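Local coordinates for antigen 43 (Escherichia coli, PDB 4KH3), which probably mediates bacterial clumping and biofilm formation by self-association, being the alpha domain of an AIDA-type autotransporter, at residues A[341-351]-A[359-368]. Sequence-based numbering, arbitrary orientation.
Sequences ADSGAAVSGTR and IGGGQADALM
Val347 and Ile359 face each other as an antiparallel hydrogen-bonded pair, with Val347 N giving a nearly straight bond to Ile359 O (2.9 Å, 169° at the hydrogen) and Ile359 N returning one to Val347 O at 2.8 Å. Their side chains lie side by side and point the same way, into the core, where Ile359 is the closely packed residue. Its CG1 sits beside the carbon stem of Val347 (Ile359 CG1 to Val347 CB 4.0 Å) and carries CD1 on to the methyl of Ala341. The other branch, Ile359 CG2, lies anti to the backbone N (the CG1 torsion is -48°) and comes to 3.2 Å from Ala345 O, within the bend that joins strands 338-342 and 346-350. Phe375 and Ile322, from neighbouring strands, help to line this apolar interior. Beyond the pair, the turns Asp342-Ala345 and Gly360-Gln363 meet more loosely. A water bridges them, donating to Ser343 O and Ala345 O and accepting from Gly362 N, while Gly362 CA makes a CA-H...O contact with Ser343 O; Gly361, at the outer corner, is exposed. At the far end, the bent Arg351 chain reaches across to Ala366 O, which takes Arg351 NH1 at 2.7 Å from above its carbonyl plane. Met368 CB covers one face of the Arg351 guanidinium, 3.3 Å above its plane and offset toward the rim, and the two side chains cross at about a right angle. A salt bridge to Asp353 holds NH2, so that the bond and the ion pair together probably fix the rotation of the group. Here strands 346-350 and 356-360 form a beta hairpin inserted between successive rungs, while strand 338-342 still pairs in parallel with 374-377, consistent with the stalk-like beta-helix of its family.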
loop_
_atom_site.group_PDB
_atom_site.type_symbol
_atom_site.label_atom_id
_atom_site.label_comp_id
_atom_site.label_asym_id
_atom_site.label_seq_id
_atom_site.Cartn_x
_atom_site.Cartn_y
_atom_site.Cartn_z
ATOM N N ALA A 341 -12.139 16.690 5.405
ATOM C CA ALA A 341 -12.979 17.490 4.535
ATOM C C ALA A 341 -12.579 18.947 4.645
ATOM O O ALA A 341 -11.916 19.330 5.598
ATOM C CB ALA A 341 -14.446 17.307 4.920
ATOM N N ASP A 342 -12.962 19.762 3.669
ATOM C CA ASP A 342 -12.887 21.208 3.864
ATOM C C ASP A 342 -14.224 21.879 3.589
ATOM O O ASP A 342 -15.158 21.244 3.111
ATOM C CB ASP A 342 -11.754 21.855 3.065
ATOM C CG ASP A 342 -11.881 21.624 1.589
ATOM O OD1 ASP A 342 -11.411 20.561 1.131
ATOM O OD2 ASP A 342 -12.434 22.503 0.892
ATOM N N SER A 343 -14.304 23.166 3.916
ATOM C CA SER A 343 -15.553 23.918 3.848
ATOM C C SER A 343 -16.044 24.117 2.415
ATOM O O SER A 343 -17.208 24.470 2.199
ATOM C CB SER A 343 -15.411 25.271 4.565
ATOM O OG SER A 343 -14.340 26.034 4.028
ATOM N N GLY A 344 -15.155 23.888 1.448
ATOM C CA GLY A 344 -15.519 23.938 0.045
ATOM C C GLY A 344 -16.054 22.614 -0.489
ATOM O O GLY A 344 -16.269 22.457 -1.691
ATOM N N ALA A 345 -16.265 21.651 0.401
ATOM C CA ALA A 345 -16.818 20.372 0.003
ATOM C C ALA A 345 -18.312 20.331 0.288
ATOM O O ALA A 345 -18.839 21.180 0.996
ATOM C CB ALA A 345 -16.105 19.241 0.719
ATOM N N ALA A 346 -18.993 19.349 -0.288
ATOM C CA ALA A 346 -20.404 19.130 -0.020
ATOM C C ALA A 346 -20.523 17.764 0.622
ATOM O O ALA A 346 -20.131 16.758 0.026
ATOM C CB ALA A 346 -21.210 19.186 -1.302
ATOM N N VAL A 347 -21.027 17.738 1.852
ATOM C CA VAL A 347 -21.096 16.521 2.642
ATOM C C VAL A 347 -22.401 16.472 3.433
ATOM O O VAL A 347 -22.831 17.470 3.989
ATOM C CB VAL A 347 -19.902 16.418 3.634
ATOM C CG1 VAL A 347 -19.993 15.146 4.457
ATOM C CG2 VAL A 347 -18.575 16.462 2.896
ATOM N N SER A 348 -23.037 15.312 3.469
ATOM C CA SER A 348 -24.174 15.102 4.351
ATOM C C SER A 348 -24.080 13.680 4.877
ATOM O O SER A 348 -23.710 12.757 4.144
ATOM C CB SER A 348 -25.508 15.324 3.620
ATOM O OG SER A 348 -26.239 14.109 3.474
ATOM N N GLY A 349 -24.411 13.497 6.148
ATOM C CA GLY A 349 -24.365 12.174 6.730
ATOM C C GLY A 349 -24.704 12.178 8.197
ATOM O O GLY A 349 -25.241 13.153 8.716
ATOM N N THR A 350 -24.384 11.081 8.872
ATOM C CA THR A 350 -24.669 10.964 10.292
ATOM C C THR A 350 -23.434 10.502 11.088
ATOM O O THR A 350 -22.752 9.554 10.700
ATOM C CB THR A 350 -25.884 10.023 10.537
ATOM O OG1 THR A 350 -25.673 8.784 9.859
ATOM C CG2 THR A 350 -27.162 10.641 9.994
ATOM N N ARG A 351 -23.152 11.182 12.197
ATOM C CA ARG A 351 -22.086 10.768 13.114
ATOM C C ARG A 351 -22.417 9.459 13.822
ATOM O O ARG A 351 -23.528 8.930 13.701
ATOM C CB ARG A 351 -21.816 11.853 14.160
ATOM C CG ARG A 351 -21.275 13.158 13.587
ATOM C CD ARG A 351 -22.091 14.359 14.075
ATOM N NE ARG A 351 -22.319 14.313 15.518
ATOM C CZ ARG A 351 -22.046 15.309 16.357
ATOM N NH1 ARG A 351 -21.540 16.453 15.909
ATOM N NH2 ARG A 351 -22.281 15.158 17.650
ATOM N N ILE A 359 -21.988 19.832 5.254
ATOM C CA ILE A 359 -21.179 20.905 4.732
ATOM C C ILE A 359 -21.812 21.201 3.385
ATOM O O ILE A 359 -22.202 20.279 2.679
ATOM C CB ILE A 359 -19.728 20.467 4.521
ATOM C CG1 ILE A 359 -19.200 19.749 5.762
ATOM C CG2 ILE A 359 -18.844 21.666 4.169
ATOM C CD1 ILE A 359 -17.741 19.382 5.675
ATOM N N GLY A 360 -21.936 22.476 3.037
ATOM C CA GLY A 360 -22.592 22.867 1.799
ATOM C C GLY A 360 -22.678 24.374 1.659
ATOM O O GLY A 360 -23.039 25.069 2.610
ATOM N N GLY A 361 -22.330 24.880 0.480
ATOM C CA GLY A 361 -22.314 26.311 0.234
ATOM C C GLY A 361 -21.469 27.079 1.241
ATOM O O GLY A 361 -21.828 28.189 1.654
ATOM N N GLY A 362 -20.354 26.481 1.650
ATOM C CA GLY A 362 -19.446 27.111 2.592
ATOM C C GLY A 362 -19.932 27.129 4.030
ATOM O O GLY A 362 -19.373 27.849 4.854
ATOM N N GLN A 363 -20.965 26.345 4.335
ATOM C CA GLN A 363 -21.482 26.251 5.698
ATOM C C GLN A 363 -21.331 24.837 6.240
ATOM O O GLN A 363 -21.846 23.881 5.661
ATOM C CB GLN A 363 -22.962 26.661 5.768
ATOM C CG GLN A 363 -23.277 28.028 5.174
ATOM C CD GLN A 363 -22.924 29.177 6.104
ATOM O OE1 GLN A 363 -23.401 29.248 7.239
ATOM N NE2 GLN A 363 -22.083 30.089 5.621
ATOM N N ALA A 364 -20.633 24.711 7.363
ATOM C CA ALA A 364 -20.498 23.436 8.043
ATOM C C ALA A 364 -21.411 23.436 9.253
ATOM O O ALA A 364 -21.541 24.452 9.940
ATOM C CB ALA A 364 -19.059 23.214 8.466
ATOM N N ASP A 365 -22.045 22.300 9.518
ATOM C CA ASP A 365 -22.938 22.212 10.654
ATOM C C ASP A 365 -22.795 20.876 11.357
ATOM O O ASP A 365 -22.997 19.821 10.753
ATOM C CB ASP A 365 -24.403 22.428 10.237
ATOM C CG ASP A 365 -25.375 22.271 11.413
ATOM O OD1 ASP A 365 -25.180 22.941 12.454
ATOM O OD2 ASP A 365 -26.325 21.459 11.310
ATOM N N ALA A 366 -22.438 20.947 12.638
ATOM C CA ALA A 366 -22.431 19.798 13.530
ATOM C C ALA A 366 -21.370 18.748 13.167
ATOM O O ALA A 366 -21.553 17.556 13.403
ATOM C CB ALA A 366 -23.819 19.184 13.616
ATOM N N LEU A 367 -20.258 19.208 12.602
ATOM C CA LEU A 367 -19.094 18.353 12.384
ATOM C C LEU A 367 -18.592 17.750 13.687
ATOM O O LEU A 367 -18.427 18.451 14.682
ATOM C CB LEU A 367 -17.962 19.156 11.763
ATOM C CG LEU A 367 -18.193 19.542 10.315
ATOM C CD1 LEU A 367 -16.962 20.212 9.812
ATOM C CD2 LEU A 367 -18.513 18.316 9.494
ATOM N N MET A 368 -18.367 16.443 13.683
ATOM C CA MET A 368 -17.746 15.783 14.818
ATOM C C MET A 368 -16.396 15.280 14.360
ATOM O O MET A 368 -16.316 14.425 13.483
ATOM C CB MET A 368 -18.606 14.625 15.321
ATOM C CG MET A 368 -17.868 13.680 16.256
ATOM S SD MET A 368 -17.331 14.452 17.800
ATOM C CE MET A 368 -18.865 14.414 18.729
HETATM O O HOH W 1 -19.336 24.090 0.571
#